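Local coordinates for protein putative trimethylamine methyltransferase (Rhizobium meliloti, PDB 4YYC) that probably transfers methyl groups, perhaps from a methylamine-type substrate, though its true substrate is not established, at residues E108-A113 / A311-G316; K115-H120 / G351-T356; A259-A264 / A301-L306. All coordinates share one frame; numbering follows the deposited sequence.

Contact 1: residues E108-A113 / A311-G316; sequences ELLKTA and APVLFG
With chi1 at 59°, V313 turns its CG1 into the gap between its own backbone N and carbonyl carbon, and from there the methyl meets A113 and L110 across the contact. The bond from CA to CB of V313 already points at the facing loop, so this branch needs no further reach. The closer partner is A113, whose CB lies 3.8 Å from V313 CG1. L110 arrives differently: its CB does not face the strand, but chi1 of -81° and an extended chi2 carry the end of the leucine forward until CD2 stands 4.2 Å from the same V313 CG1. One methyl thus serves two apolar partners, one held close to its backbone and one at the end of a longer chain. The loop keeps both within range by folding on itself, for A113 N donates to L110 O at 2.9 Å. No hydrogen bond spans the two segments, and the summed buried surface is a modest 108 Å². Both are instead tied to Q305 of helix 286-307, through T112 OG1 and A311 O. In the fold, the loop after helix 105-109 packs on the start of strand 313-322, a parallel strand of the TIM-type alpha/beta barrel, on the side that helix 286-307 covers. A301 and T304 of that helix also pack on V313, while L350 of helix 334-350 touches L110.

Contact 2: residues K115-H120 / G351-T356; sequences KDFTWH and GLPFRT
K115 and P353 pack most tightly at a backbone carbonyl: P353 CG lies 3.3 Å from K115 O, with CD of the same ring 3.5 Å from that oxygen. The proline presents one side of its five-membered ring to the turn that leads into strand 116-119. Beside it, K115 CA points its hydrogen at G351 O, a C-H...O contact of 3.4 Å with an angle at the hydrogen of 153°. The lysine CG joins in, 3.5 Å from the same G351 O, because chi1 of -75° sets it beside its own backbone N. G351 itself, at phi 90°, is the C-prime residue of a Schellman motif that ends helix 334-350; at these backbone angles a CB would be jammed against the preceding carbonyl O, and would also come tight against K115 NZ. The packing is looser at F117, whose CE1 approaches P353 CG obliquely at 4.2 Å while the ring also rests on P312, L314 and I130. The outer side is K115 itself, exposed at the rim, while G351 and P353 are buried. An alanine in place of P353 would take away CG and CD and would probably open a gap between the K115 carbonyl and the F117 ring. Since no conventional hydrogen bond crosses the contact, its cohesion rests on close fit, one C-H...O contact and apolar packing of P353 on F117.

Contact 3: residues A259-A264 / A301-L306; sequences AAKVYA and AAFTQL
K261 lays its aliphatic chain against the rim of the F303 ring, with CG 3.9 Å from CE2 and near the ring plane. The two side chains cross obliquely, and the next carbon, K261 CD, follows at 4.0 Å from F303 CZ. The lysine bends about its CG-CD bond (chi3), right where it lies against the ring, and NZ goes on to form salt bridges with E82 and D80. F303 reaches out to the lysine because its CG is anti to the backbone N (chi1 -177°); A83 of helix 81-90 also packs on this ring. Helices 254-265 and 286-307 are joined through strand 269-277, and their contact is that of successive outer helices in an alpha/beta barrel, the TIM-barrel architecture of this family. They come closest where A264 faces T304, with CA atoms 5.9 Å apart. The small alanine permits this: its CB stands 3.9 Å from T304 O and 4.3 Å from T304 CB. The threonine hydroxyl is occupied along its own helix, where OG1 donates to A301 O at 2.6 Å, in the carbonyl plane. It also accepts from Q305 NE2 at 3.1 Å, in a fairly straight bond of 159° that lies close to the amide plane.

Overall arrangement
Contacts 1 and 2 have centres 9 Å apart and are joined by strand pairing: F315 N to P353 O is 2.8 Å, and F315 O to R355 N is 2.9 Å, both probable hydrogen bonds between parallel strands. Contact 3, also 9 Å from contact 1, is tied to it by one amide, since Q305 OE1 meets T112 OG1 at 2.7 Å and Q305 NE2 meets A311 O at 2.9 Å. Contacts 2 and 3 are 15 Å apart at their centres and touch through L352 CD1 and A301 CB. R355, in the second segment of contact 2, hydrogen-bonds through NH2 to an unidentified ligand, probably from the crystallisation liquor. In contact 1, the side chain of V313 is about 13 Å from a bound unknown ligand.

Contact 1: residues E108-A113 / A311-G316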
loop_
_atom_site.group_PDB
_atom_site.type_symbol
_atom_site.label_atom_id
_atom_site.label_comp_id
_atom_site.label_asym_id
_atom_site.label_seq_id
_atom_site.Cartn_x
_atom_site.Cartn_y
_atom_site.Cartn_z
ATOM N N GLU A 108 22.793 -16.292 21.431
ATOM C CA GLU A 108 24.210 -16.652 21.340
ATOM C C GLU A 108 24.478 -17.734 20.313
ATOM O O GLU A 108 25.412 -17.632 19.529
ATOM C CB GLU A 108 24.740 -17.098 22.716
ATOM C CG GLU A 108 26.261 -17.292 22.808
ATOM C CD GLU A 108 27.079 -15.989 22.740
ATOM O OE1 GLU A 108 26.492 -14.864 22.743
ATOM O OE2 GLU A 108 28.340 -16.074 22.693
ATOM N N LEU A 109 23.643 -18.774 20.307
ATOM C CA LEU A 109 23.788 -19.849 19.322
ATOM C C LEU A 109 23.646 -19.328 17.913
ATOM O O LEU A 109 24.269 -19.827 17.001
ATOM C CB LEU A 109 22.776 -20.946 19.578
ATOM C CG LEU A 109 23.027 -21.826 20.820
ATOM C CD1 LEU A 109 21.795 -22.646 21.186
ATOM C CD2 LEU A 109 24.260 -22.691 20.625
ATOM N N LEU A 110 22.812 -18.307 17.734
ATOM C CA LEU A 110 22.585 -17.741 16.403
ATOM C C LEU A 110 23.704 -16.848 15.906
ATOM O O LEU A 110 23.689 -16.445 14.745
ATOM C CB LEU A 110 21.267 -16.976 16.389
ATOM C CG LEU A 110 20.099 -17.960 16.220
ATOM C CD1 LEU A 110 18.768 -17.300 16.550
ATOM C CD2 LEU A 110 20.054 -18.558 14.824
ATOM N N LYS A 111 24.715 -16.600 16.733
ATOM C CA LYS A 111 25.843 -15.840 16.253
ATOM C C LYS A 111 26.577 -16.447 15.083
ATOM O O LYS A 111 27.235 -15.722 14.314
ATOM C CB LYS A 111 26.835 -15.568 17.397
ATOM C CG LYS A 111 26.255 -14.594 18.380
ATOM C CD LYS A 111 27.213 -14.480 19.516
ATOM C CE LYS A 111 27.167 -13.124 20.153
ATOM N NZ LYS A 111 28.383 -13.020 20.980
ATOM N N THR A 112 26.499 -17.756 14.940
ATOM C CA THR A 112 27.071 -18.438 13.800
ATOM C C THR A 112 26.244 -18.397 12.515
ATOM O O THR A 112 26.737 -18.801 11.473
ATOM C CB THR A 112 27.435 -19.896 14.153
ATOM O OG1 THR A 112 26.298 -20.562 14.694
ATOM C CG2 THR A 112 28.543 -19.955 15.128
ATOM N N ALA A 113 24.994 -17.940 12.574
ATOM C CA ALA A 113 24.143 -17.954 11.397
ATOM C C ALA A 113 24.543 -16.771 10.503
ATOM O O ALA A 113 24.833 -15.689 11.011
ATOM C CB ALA A 113 22.666 -17.853 11.806
ATOM N N ALA A 311 24.760 -23.065 9.339
ATOM C CA ALA A 311 23.683 -23.405 8.408
ATOM C C ALA A 311 22.830 -22.157 8.141
ATOM O O ALA A 311 22.521 -21.445 9.084
ATOM C CB ALA A 311 22.800 -24.492 8.965
ATOM N N PRO A 312 22.467 -21.912 6.867
ATOM C CA PRO A 312 21.702 -20.683 6.627
ATOM C C PRO A 312 20.257 -20.773 7.132
ATOM O O PRO A 312 19.563 -21.804 6.995
ATOM C CB PRO A 312 21.760 -20.478 5.107
ATOM C CG PRO A 312 22.179 -21.765 4.559
ATOM C CD PRO A 312 22.859 -22.565 5.613
ATOM N N VAL A 313 19.797 -19.701 7.782
ATOM C CA VAL A 313 18.483 -19.748 8.399
ATOM C C VAL A 313 17.835 -18.350 8.365
ATOM O O VAL A 313 18.502 -17.342 8.601
ATOM C CB VAL A 313 18.531 -20.322 9.848
ATOM C CG1 VAL A 313 19.418 -19.543 10.774
ATOM C CG2 VAL A 313 17.119 -20.441 10.454
ATOM N N LEU A 314 16.539 -18.308 8.066
ATOM C CA LEU A 314 15.790 -17.070 8.014
ATOM C C LEU A 314 14.794 -16.966 9.169
ATOM O O LEU A 314 14.222 -17.980 9.599
ATOM C CB LEU A 314 14.992 -16.938 6.698
ATOM C CG LEU A 314 15.792 -16.751 5.420
ATOM C CD1 LEU A 314 16.431 -18.032 4.949
ATOM C CD2 LEU A 314 14.909 -16.115 4.361
ATOM N N PHE A 315 14.558 -15.732 9.619
ATOM C CA PHE A 315 13.465 -15.375 10.501
ATOM C C PHE A 315 12.235 -15.189 9.593
ATOM O O PHE A 315 12.159 -14.204 8.836
ATOM C CB PHE A 315 13.867 -14.050 11.193
ATOM C CG PHE A 315 12.933 -13.513 12.254
ATOM C CD1 PHE A 315 11.589 -13.363 12.049
ATOM C CD2 PHE A 315 13.444 -13.054 13.445
ATOM C CE1 PHE A 315 10.783 -12.821 13.011
ATOM C CE2 PHE A 315 12.659 -12.461 14.409
ATOM C CZ PHE A 315 11.315 -12.361 14.202
ATOM N N GLY A 316 11.291 -16.114 9.691
ATOM C CA GLY A 316 10.047 -16.061 8.905
ATOM C C GLY A 316 8.895 -15.666 9.771
ATOM O O GLY A 316 8.978 -15.714 10.999
#

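Contact 2: residues K115-H120 / G351-T356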
loop_
_atom_site.group_PDB
_atom_site.type_symbol
_atom_site.label_atom_id
_atom_site.label_comp_id
_atom_site.label_asym_id
_atom_site.label_seq_id
_atom_site.Cartn_x
_atom_site.Cartn_y
_atom_site.Cartn_z
ATOM N N LYS A 115 24.290 -13.495 8.296
ATOM C CA LYS A 115 23.361 -12.392 8.117
ATOM C C LYS A 115 22.853 -12.342 6.711
ATOM O O LYS A 115 21.750 -11.863 6.491
ATOM C CB LYS A 115 24.028 -11.051 8.397
ATOM C CG LYS A 115 24.256 -10.762 9.858
ATOM C CD LYS A 115 24.229 -9.225 10.045
ATOM C CE LYS A 115 24.902 -8.713 11.297
ATOM N NZ LYS A 115 24.981 -9.652 12.444
ATOM N N ASP A 116 23.665 -12.774 5.754
ATOM C CA ASP A 116 23.266 -12.842 4.367
ATOM C C ASP A 116 24.014 -13.961 3.676
ATOM O O ASP A 116 25.107 -14.327 4.113
ATOM C CB ASP A 116 23.425 -11.495 3.664
ATOM C CG ASP A 116 24.797 -11.000 3.683
ATOM O OD1 ASP A 116 25.181 -10.308 4.643
ATOM O OD2 ASP A 116 25.553 -11.363 2.777
ATOM N N PHE A 117 23.445 -14.472 2.597
ATOM C CA PHE A 117 24.042 -15.543 1.828
ATOM C C PHE A 117 23.467 -15.578 0.437
ATOM O O PHE A 117 22.392 -14.991 0.209
ATOM C CB PHE A 117 23.885 -16.908 2.556
ATOM C CG PHE A 117 22.446 -17.355 2.709
ATOM C CD1 PHE A 117 21.702 -16.975 3.804
ATOM C CD2 PHE A 117 21.837 -18.144 1.752
ATOM C CE1 PHE A 117 20.375 -17.345 3.923
ATOM C CE2 PHE A 117 20.523 -18.505 1.873
ATOM C CZ PHE A 117 19.789 -18.102 2.957
ATOM N N THR A 118 24.141 -16.275 -0.478
ATOM C CA THR A 118 23.638 -16.429 -1.833
ATOM C C THR A 118 22.771 -17.680 -1.960
ATOM O O THR A 118 23.156 -18.773 -1.512
ATOM C CB THR A 118 24.819 -16.535 -2.814
ATOM O OG1 THR A 118 25.659 -15.378 -2.666
ATOM C CG2 THR A 118 24.312 -16.632 -4.230
ATOM N N TRP A 119 21.604 -17.512 -2.573
ATOM C CA TRP A 119 20.755 -18.604 -3.032
ATOM C C TRP A 119 21.123 -18.844 -4.478
ATOM O O TRP A 119 20.856 -18.039 -5.353
ATOM C CB TRP A 119 19.294 -18.212 -2.908
ATOM C CG TRP A 119 18.291 -19.251 -3.153
ATOM C CD1 TRP A 119 18.467 -20.592 -3.432
ATOM C CD2 TRP A 119 16.898 -19.028 -3.110
ATOM N NE1 TRP A 119 17.230 -21.197 -3.559
ATOM C CE2 TRP A 119 16.258 -20.255 -3.348
ATOM C CE3 TRP A 119 16.117 -17.893 -2.878
ATOM C CZ2 TRP A 119 14.871 -20.370 -3.356
ATOM C CZ3 TRP A 119 14.755 -18.013 -2.884
ATOM C CH2 TRP A 119 14.143 -19.226 -3.117
ATOM N N HIS A 120 21.870 -19.931 -4.709
ATOM C CA HIS A 120 22.420 -20.190 -6.022
ATOM C C HIS A 120 21.366 -20.790 -6.937
ATOM O O HIS A 120 20.575 -21.640 -6.512
ATOM C CB HIS A 120 23.619 -21.117 -5.934
ATOM C CG HIS A 120 24.787 -20.479 -5.235
ATOM N ND1 HIS A 120 25.843 -19.913 -5.913
ATOM C CD2 HIS A 120 25.022 -20.251 -3.921
ATOM C CE1 HIS A 120 26.686 -19.381 -5.046
ATOM N NE2 HIS A 120 26.207 -19.563 -3.831
ATOM N N GLY A 351 19.913 -10.472 13.458
ATOM C CA GLY A 351 20.892 -10.749 12.434
ATOM C C GLY A 351 20.551 -11.840 11.438
ATOM O O GLY A 351 21.453 -12.478 10.919
ATOM N N LEU A 352 19.260 -12.102 11.228
ATOM C CA LEU A 352 18.827 -13.100 10.259
ATOM C C LEU A 352 18.062 -12.456 9.129
ATOM O O LEU A 352 17.263 -11.526 9.353
ATOM C CB LEU A 352 17.901 -14.146 10.909
ATOM C CG LEU A 352 18.489 -14.920 12.100
ATOM C CD1 LEU A 352 17.457 -15.901 12.628
ATOM C CD2 LEU A 352 19.791 -15.577 11.749
ATOM N N PRO A 353 18.266 -12.954 7.896
ATOM C CA PRO A 353 17.362 -12.511 6.829
ATOM C C PRO A 353 15.889 -12.799 7.158
ATOM O O PRO A 353 15.592 -13.750 7.861
ATOM C CB PRO A 353 17.820 -13.323 5.605
ATOM C CG PRO A 353 19.157 -13.827 5.953
ATOM C CD PRO A 353 19.173 -14.022 7.445
ATOM N N PHE A 354 14.996 -11.945 6.668
ATOM C CA PHE A 354 13.612 -11.887 7.108
ATOM C C PHE A 354 12.671 -12.264 5.946
ATOM O O PHE A 354 12.845 -11.805 4.821
ATOM C CB PHE A 354 13.331 -10.446 7.594
ATOM C CG PHE A 354 11.945 -10.236 8.052
ATOM C CD1 PHE A 354 11.431 -10.961 9.094
ATOM C CD2 PHE A 354 11.154 -9.293 7.431
ATOM C CE1 PHE A 354 10.119 -10.771 9.519
ATOM C CE2 PHE A 354 9.852 -9.093 7.830
ATOM C CZ PHE A 354 9.335 -9.820 8.901
ATOM N N ARG A 355 11.654 -13.062 6.273
ATOM C CA ARG A 355 10.580 -13.438 5.357
ATOM C C ARG A 355 9.253 -13.116 6.018
ATOM O O ARG A 355 9.034 -13.409 7.181
ATOM C CB ARG A 355 10.612 -14.954 5.057
ATOM C CG ARG A 355 9.387 -15.526 4.336
ATOM C CD ARG A 355 8.388 -16.131 5.299
ATOM N NE ARG A 355 7.056 -16.229 4.739
ATOM C CZ ARG A 355 6.162 -17.159 5.053
ATOM N NH1 ARG A 355 6.450 -18.205 5.813
ATOM N NH2 ARG A 355 4.947 -17.063 4.544
ATOM N N THR A 356 8.369 -12.468 5.271
ATOM C CA THR A 356 6.989 -12.195 5.684
ATOM C C THR A 356 6.225 -11.709 4.445
ATOM O O THR A 356 6.768 -11.586 3.370
ATOM C CB THR A 356 6.841 -11.127 6.821
ATOM O OG1 THR A 356 5.537 -11.256 7.436
ATOM C CG2 THR A 356 6.989 -9.711 6.309
#

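Contact 3: residues A259-A264 / A301-L306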
loop_
_atom_site.group_PDB
_atom_site.type_symbol
_atom_site.label_atom_id
_atom_site.label_comp_id
_atom_site.label_asym_id
_atom_site.label_seq_id
_atom_site.Cartn_x
_atom_site.Cartn_y
_atom_site.Cartn_z
ATOM N N ALA A 259 12.754 -32.303 8.442
ATOM C CA ALA A 259 13.234 -31.607 7.255
ATOM C C ALA A 259 14.353 -30.612 7.602
ATOM O O ALA A 259 15.344 -30.539 6.880
ATOM C CB ALA A 259 12.107 -30.887 6.550
ATOM N N ALA A 260 14.197 -29.896 8.711
ATOM C CA ALA A 260 15.213 -28.936 9.146
ATOM C C ALA A 260 16.544 -29.616 9.365
ATOM O O ALA A 260 17.590 -29.103 8.939
ATOM C CB ALA A 260 14.772 -28.209 10.413
ATOM N N LYS A 261 16.512 -30.804 9.992
ATOM C CA LYS A 261 17.765 -31.534 10.241
ATOM C C LYS A 261 18.473 -31.924 8.914
ATOM O O LYS A 261 19.715 -31.776 8.788
ATOM C CB LYS A 261 17.536 -32.764 11.132
ATOM C CG LYS A 261 17.124 -32.379 12.533
ATOM C CD LYS A 261 16.992 -33.515 13.530
ATOM C CE LYS A 261 15.946 -34.521 13.187
ATOM N NZ LYS A 261 15.897 -35.562 14.267
ATOM N N VAL A 262 17.704 -32.371 7.924
ATOM C CA VAL A 262 18.321 -32.720 6.652
ATOM C C VAL A 262 18.956 -31.509 5.993
ATOM O O VAL A 262 20.112 -31.521 5.621
ATOM C CB VAL A 262 17.295 -33.353 5.681
ATOM C CG1 VAL A 262 17.871 -33.537 4.274
ATOM C CG2 VAL A 262 16.720 -34.646 6.254
ATOM N N TYR A 263 18.167 -30.452 5.811
ATOM C CA TYR A 263 18.677 -29.295 5.125
ATOM C C TYR A 263 19.832 -28.610 5.835
ATOM O O TYR A 263 20.846 -28.282 5.182
ATOM C CB TYR A 263 17.537 -28.325 4.836
ATOM C CG TYR A 263 16.604 -28.875 3.754
ATOM C CD1 TYR A 263 17.115 -29.233 2.520
ATOM C CD2 TYR A 263 15.240 -29.045 3.965
ATOM C CE1 TYR A 263 16.299 -29.703 1.506
ATOM C CE2 TYR A 263 14.434 -29.541 2.947
ATOM C CZ TYR A 263 14.975 -29.850 1.737
ATOM O OH TYR A 263 14.150 -30.326 0.749
ATOM N N ALA A 264 19.744 -28.468 7.164
ATOM C CA ALA A 264 20.860 -27.871 7.904
ATOM C C ALA A 264 22.132 -28.706 7.804
ATOM O O ALA A 264 23.206 -28.142 7.771
ATOM C CB ALA A 264 20.474 -27.597 9.346
ATOM N N ALA A 301 15.268 -21.292 14.886
ATOM C CA ALA A 301 16.478 -20.899 14.174
ATOM C C ALA A 301 17.722 -21.351 14.907
ATOM O O ALA A 301 18.668 -21.874 14.280
ATOM C CB ALA A 301 16.503 -19.408 13.912
ATOM N N ALA A 302 17.760 -21.212 16.246
ATOM C CA ALA A 302 18.947 -21.683 16.984
ATOM C C ALA A 302 19.134 -23.173 16.832
ATOM O O ALA A 302 20.284 -23.633 16.753
ATOM C CB ALA A 302 18.829 -21.325 18.456
ATOM N N PHE A 303 18.027 -23.919 16.759
ATOM C CA PHE A 303 18.096 -25.350 16.510
ATOM C C PHE A 303 18.910 -25.692 15.267
ATOM O O PHE A 303 19.712 -26.655 15.267
ATOM C CB PHE A 303 16.693 -25.935 16.399
ATOM C CG PHE A 303 16.695 -27.441 16.220
ATOM C CD1 PHE A 303 17.140 -28.276 17.223
ATOM C CD2 PHE A 303 16.341 -27.980 15.017
ATOM C CE1 PHE A 303 17.170 -29.673 17.018
ATOM C CE2 PHE A 303 16.340 -29.358 14.796
ATOM C CZ PHE A 303 16.750 -30.195 15.792
ATOM N N THR A 304 18.763 -24.920 14.210
ATOM C CA THR A 304 19.528 -25.213 12.978
ATOM C C THR A 304 21.054 -25.180 13.231
ATOM O O THR A 304 21.797 -25.960 12.639
ATOM C CB THR A 304 19.172 -24.275 11.806
ATOM O OG1 THR A 304 19.629 -22.945 12.108
ATOM C CG2 THR A 304 17.663 -24.333 11.478
ATOM N N GLN A 305 21.480 -24.318 14.159
ATOM C CA GLN A 305 22.905 -24.160 14.448
ATOM C C GLN A 305 23.401 -25.301 15.311
ATOM O O GLN A 305 24.594 -25.598 15.300
ATOM C CB GLN A 305 23.204 -22.797 15.104
ATOM C CG GLN A 305 22.708 -21.576 14.327
ATOM C CD GLN A 305 23.287 -21.533 12.952
ATOM O OE1 GLN A 305 24.521 -21.316 12.793
ATOM N NE2 GLN A 305 22.452 -21.768 11.931
ATOM N N LEU A 306 22.492 -25.938 16.058
ATOM C CA LEU A 306 22.839 -27.157 16.793
ATOM C C LEU A 306 23.112 -28.329 15.879
ATOM O O LEU A 306 23.872 -29.261 16.241
ATOM C CB LEU A 306 21.799 -27.502 17.852
ATOM C CG LEU A 306 21.580 -26.475 18.966
ATOM C CD1 LEU A 306 20.464 -26.975 19.850
ATOM C CD2 LEU A 306 22.824 -26.225 19.756
#